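Putative alkaline phosphatase (Pseudomonas fluorescens, PDB 4F1V) binds phosphate with high affinity in the periplasm, probably as the solute-binding component that feeds the PstSACB ABC importer. Local coordinates at residues A[56-68]-A[293-307]. Numbering follows the deposited sequence. Where two conformers were deposited one is given.
Sequences NVHWAGSDSKLSA and FTNLIFSQCYADATQ. With PI (hydrogenphosphate ion), chain B.
Y302 OH is held from two directions: it donates to H58 O at 2.7 Å and accepts from S299 N at 3.0 Å. The first bond leans 21° out of the carbonyl plane, and H58 O also lies at the edge of the tyrosine ring. Together the two bonds join the backbone at H58 to S299, the last residue of strand 291-299. A phenylalanine here would probably keep much of the ring packing yet leave H58 O and S299 N both without this partner. The H58 ring turns an edge to Y302 CE2; ND1 accepts a hydrogen bond from N4 N, and water 1 links NE2 to Q307 NE2, whose amide also has M1 as a partner.

Further along, the strands run antiparallel. A60 and I297 form a hydrogen-bonded pair, A60 N to I297 O and I297 N to A60 O, both 2.9 Å, and S62 pairs with N295 in the same way. On one face, W59 CB sits over the F298 ring, 3.4 Å from its centroid. With CG between backbone N and carbonyl carbon (chi1 70°), the indole is laid alongside that phenyl, its five-membered ring nearly parallel (7° between planes) but slid aside. On the opposite face, I297 and L66 meet tip to tip, I297 CD1 4.0 Å from L66 CG.

At the phosphate end, T294 OG1 donates to D63 OD1 at 2.6 Å on the anti side of the carboxylate. T294 is thus a second-shell residue, probably fixing the rotation of pocket residue D63, whose OD2 lies 2.5 Å from PI O4.

In this venus-flytrap fold of the PstS family, strands 59-62 and 291-299 are neighbours inside a mixed five-stranded sheet, between strands 5-7 and 85-94; helix 33-42 covers the I297 and S62 face, and helix 305-318 packs on L296 and F298.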
# COMPACT_ATOMS: atom_id res chain seq x y z
N ASN A 56 -0.33 17.84 16.63
CA ASN A 56 -0.76 16.45 16.86
C ASN A 56 -0.92 15.72 15.51
O ASN A 56 -1.10 16.30 14.47
CB ASN A 56 -2.07 16.42 17.67
CG ASN A 56 -1.84 16.95 19.07
OD1 ASN A 56 -1.02 16.43 19.80
ND2 ASN A 56 -2.47 18.06 19.40
N VAL A 57 -0.89 14.37 15.62
CA VAL A 57 -1.15 13.49 14.49
C VAL A 57 -2.58 12.96 14.64
O VAL A 57 -2.93 12.45 15.70
CB VAL A 57 -0.17 12.32 14.45
CG1 VAL A 57 -0.53 11.30 13.36
CG2 VAL A 57 1.25 12.82 14.25
N HIS A 58 -3.38 13.06 13.58
CA HIS A 58 -4.76 12.62 13.64
C HIS A 58 -5.03 11.35 12.86
O HIS A 58 -6.01 10.65 13.18
CB HIS A 58 -5.67 13.77 13.16
CG HIS A 58 -5.50 15.00 13.98
ND1 HIS A 58 -4.64 15.99 13.64
CD2 HIS A 58 -6.02 15.31 15.21
CE1 HIS A 58 -4.66 16.89 14.60
NE2 HIS A 58 -5.42 16.48 15.60
N TRP A 59 -4.24 11.05 11.82
CA TRP A 59 -4.51 9.87 10.97
C TRP A 59 -3.20 9.54 10.22
O TRP A 59 -2.30 10.37 10.11
CB TRP A 59 -5.66 10.08 10.02
CG TRP A 59 -5.50 11.02 8.88
CD1 TRP A 59 -5.56 12.39 8.91
CD2 TRP A 59 -5.25 10.69 7.50
NE1 TRP A 59 -5.39 12.92 7.64
CE2 TRP A 59 -5.21 11.88 6.76
CE3 TRP A 59 -5.06 9.46 6.82
CZ2 TRP A 59 -5.02 11.90 5.36
CZ3 TRP A 59 -4.88 9.45 5.44
CH2 TRP A 59 -4.87 10.67 4.71
N ALA A 60 -3.18 8.32 9.67
CA ALA A 60 -2.06 7.91 8.80
C ALA A 60 -2.57 7.11 7.59
O ALA A 60 -3.55 6.39 7.66
CB ALA A 60 -1.04 7.10 9.54
N GLY A 61 -1.82 7.24 6.49
CA GLY A 61 -1.90 6.29 5.39
C GLY A 61 -0.83 5.21 5.56
O GLY A 61 0.30 5.53 5.88
N SER A 62 -1.18 3.94 5.32
CA SER A 62 -0.21 2.87 5.41
C SER A 62 -0.59 1.73 4.47
O SER A 62 -1.76 1.33 4.44
CB SER A 62 -0.16 2.32 6.84
OG SER A 62 0.87 1.36 6.92
N ASP A 63 0.37 1.19 3.73
CA ASP A 63 0.21 -0.06 3.01
C ASP A 63 0.88 -1.24 3.76
O ASP A 63 0.96 -2.35 3.21
CB ASP A 63 0.56 -0.01 1.48
CG ASP A 63 1.19 1.33 1.07
OD1 ASP A 63 0.50 2.21 0.56
OD2 ASP A 63 2.42 1.43 1.33
N SER A 64 1.32 -0.98 4.98
CA SER A 64 1.75 -1.99 5.93
C SER A 64 0.67 -2.17 7.00
O SER A 64 0.25 -1.19 7.65
CB SER A 64 3.06 -1.58 6.61
OG SER A 64 3.37 -2.41 7.70
N LYS A 65 0.22 -3.39 7.25
CA LYS A 65 -0.74 -3.62 8.34
C LYS A 65 -0.12 -3.30 9.70
O LYS A 65 1.07 -3.47 9.94
CB LYS A 65 -1.19 -5.07 8.35
CG LYS A 65 -2.20 -5.39 7.21
CD LYS A 65 -2.97 -6.67 7.37
CE LYS A 65 -3.95 -6.85 8.45
NZ LYS A 65 -4.85 -8.09 8.09
N LEU A 66 -1.02 -2.87 10.60
CA LEU A 66 -0.65 -2.80 12.01
C LEU A 66 -0.33 -4.22 12.54
O LEU A 66 -1.13 -5.15 12.36
CB LEU A 66 -1.79 -2.15 12.79
CG LEU A 66 -1.93 -0.67 12.51
CD1 LEU A 66 -3.30 -0.18 12.94
CD2 LEU A 66 -0.88 0.19 13.26
N SER A 67 0.83 -4.37 13.18
CA SER A 67 1.23 -5.65 13.69
C SER A 67 0.50 -5.95 15.00
O SER A 67 -0.09 -5.09 15.65
CB SER A 67 2.74 -5.68 13.96
OG SER A 67 2.99 -4.82 15.07
N ALA A 68 0.65 -7.22 15.46
CA ALA A 68 0.03 -7.60 16.74
C ALA A 68 0.54 -6.71 17.87
O ALA A 68 -0.22 -6.31 18.76
CB ALA A 68 0.29 -9.06 17.04
N PHE A 293 -3.91 -3.97 -0.91
CA PHE A 293 -4.61 -2.77 -0.46
C PHE A 293 -3.66 -1.81 0.21
O PHE A 293 -2.69 -2.20 0.87
CB PHE A 293 -5.79 -3.10 0.51
CG PHE A 293 -6.89 -3.86 -0.18
CD1 PHE A 293 -6.87 -5.24 -0.28
CD2 PHE A 293 -7.91 -3.15 -0.79
CE1 PHE A 293 -7.87 -5.92 -0.96
CE2 PHE A 293 -8.91 -3.83 -1.47
CZ PHE A 293 -8.92 -5.21 -1.54
N THR A 294 -3.99 -0.51 0.06
CA THR A 294 -3.40 0.53 0.94
C THR A 294 -4.52 1.08 1.81
O THR A 294 -5.68 1.10 1.38
CB THR A 294 -2.68 1.59 0.11
OG1 THR A 294 -2.06 2.52 1.00
CG2 THR A 294 -3.57 2.35 -0.85
N ASN A 295 -4.18 1.49 3.03
CA ASN A 295 -5.13 1.62 4.14
C ASN A 295 -5.06 2.99 4.82
O ASN A 295 -4.10 3.75 4.68
CB ASN A 295 -4.87 0.52 5.19
CG ASN A 295 -4.63 -0.81 4.49
OD1 ASN A 295 -5.47 -1.25 3.67
ND2 ASN A 295 -3.56 -1.45 4.81
N LEU A 296 -6.15 3.25 5.58
CA LEU A 296 -6.23 4.43 6.49
C LEU A 296 -6.18 3.93 7.94
O LEU A 296 -6.72 2.86 8.28
CB LEU A 296 -7.59 5.11 6.33
CG LEU A 296 -8.04 5.54 4.92
CD1 LEU A 296 -9.40 6.22 4.95
CD2 LEU A 296 -7.02 6.40 4.26
N ILE A 297 -5.59 4.75 8.81
CA ILE A 297 -5.60 4.54 10.25
C ILE A 297 -6.06 5.85 10.89
O ILE A 297 -5.45 6.91 10.68
CB ILE A 297 -4.22 4.16 10.78
CG1 ILE A 297 -3.71 2.86 10.10
CG2 ILE A 297 -4.25 3.98 12.32
CD1 ILE A 297 -2.21 2.63 10.32
N PHE A 298 -7.19 5.78 11.63
CA PHE A 298 -7.83 6.91 12.30
C PHE A 298 -8.12 6.52 13.77
O PHE A 298 -8.00 5.36 14.15
CB PHE A 298 -9.14 7.31 11.60
CG PHE A 298 -8.98 8.18 10.37
CD1 PHE A 298 -8.57 7.67 9.14
CD2 PHE A 298 -9.18 9.55 10.48
CE1 PHE A 298 -8.41 8.52 8.03
CE2 PHE A 298 -8.99 10.38 9.39
CZ PHE A 298 -8.63 9.87 8.18
N SER A 299 -8.55 7.52 14.55
CA SER A 299 -9.19 7.24 15.86
C SER A 299 -10.69 7.20 15.71
O SER A 299 -11.27 7.98 14.93
CB SER A 299 -8.77 8.35 16.83
OG SER A 299 -9.25 8.02 18.15
N GLN A 300 -11.34 6.37 16.53
CA GLN A 300 -12.79 6.46 16.64
C GLN A 300 -13.21 7.80 17.30
O GLN A 300 -14.28 8.30 17.04
CB GLN A 300 -13.37 5.32 17.43
CG GLN A 300 -14.88 5.29 17.47
CD GLN A 300 -15.47 4.16 18.29
OE1 GLN A 300 -14.78 3.24 18.76
NE2 GLN A 300 -16.78 4.21 18.44
N CYS A 301 -12.35 8.32 18.19
CA CYS A 301 -12.75 9.43 19.06
C CYS A 301 -11.67 10.54 19.02
O CYS A 301 -10.45 10.26 19.06
CB CYS A 301 -12.92 8.98 20.52
SG CYS A 301 -14.00 7.54 20.76
N TYR A 302 -12.15 11.78 19.02
CA TYR A 302 -11.33 12.97 19.11
C TYR A 302 -11.89 13.85 20.22
O TYR A 302 -13.11 14.07 20.23
CB TYR A 302 -11.25 13.73 17.76
CG TYR A 302 -10.55 12.91 16.70
CD1 TYR A 302 -11.23 11.97 15.92
CD2 TYR A 302 -9.18 13.04 16.48
CE1 TYR A 302 -10.59 11.17 14.99
CE2 TYR A 302 -8.50 12.23 15.55
CZ TYR A 302 -9.21 11.30 14.79
OH TYR A 302 -8.61 10.46 13.88
N ALA A 303 -11.09 14.34 21.14
CA ALA A 303 -11.64 15.17 22.21
C ALA A 303 -12.38 16.36 21.62
O ALA A 303 -13.41 16.81 22.16
CB ALA A 303 -10.54 15.66 23.17
N ASP A 304 -11.89 16.95 20.54
CA ASP A 304 -12.51 18.12 19.95
C ASP A 304 -13.72 17.74 19.03
O ASP A 304 -13.62 16.88 18.15
CB ASP A 304 -11.44 18.89 19.16
CG ASP A 304 -12.06 20.21 18.64
OD1 ASP A 304 -12.44 21.02 19.52
OD2 ASP A 304 -12.18 20.37 17.41
N ALA A 305 -14.80 18.47 19.24
CA ALA A 305 -16.02 18.22 18.46
C ALA A 305 -15.81 18.56 17.01
O ALA A 305 -16.37 17.86 16.11
CB ALA A 305 -17.16 18.99 19.04
N THR A 306 -15.19 19.69 16.67
CA THR A 306 -15.08 20.08 15.25
C THR A 306 -14.22 19.05 14.50
O THR A 306 -14.54 18.63 13.41
CB THR A 306 -14.51 21.49 15.14
OG1 THR A 306 -15.44 22.42 15.72
CG2 THR A 306 -14.29 21.87 13.67
N GLN A 307 -13.11 18.66 15.13
CA GLN A 307 -12.27 17.66 14.46
C GLN A 307 -13.03 16.34 14.26
O GLN A 307 -12.92 15.74 13.19
CB GLN A 307 -10.96 17.42 15.22
CG GLN A 307 -10.01 18.61 15.26
CD GLN A 307 -8.70 18.38 15.91
OE1 GLN A 307 -8.52 17.47 16.75
NE2 GLN A 307 -7.68 19.15 15.48
P PI B . 5.20 3.27 1.24
O1 PI B . 5.09 2.81 2.69
O2 PI B . 5.88 4.63 1.14
O3 PI B . 5.94 2.21 0.40
O4 PI B . 3.77 3.44 0.66
O HOH W 1 -4.94 18.97 17.05
O HOH W 2 -1.95 -3.68 3.03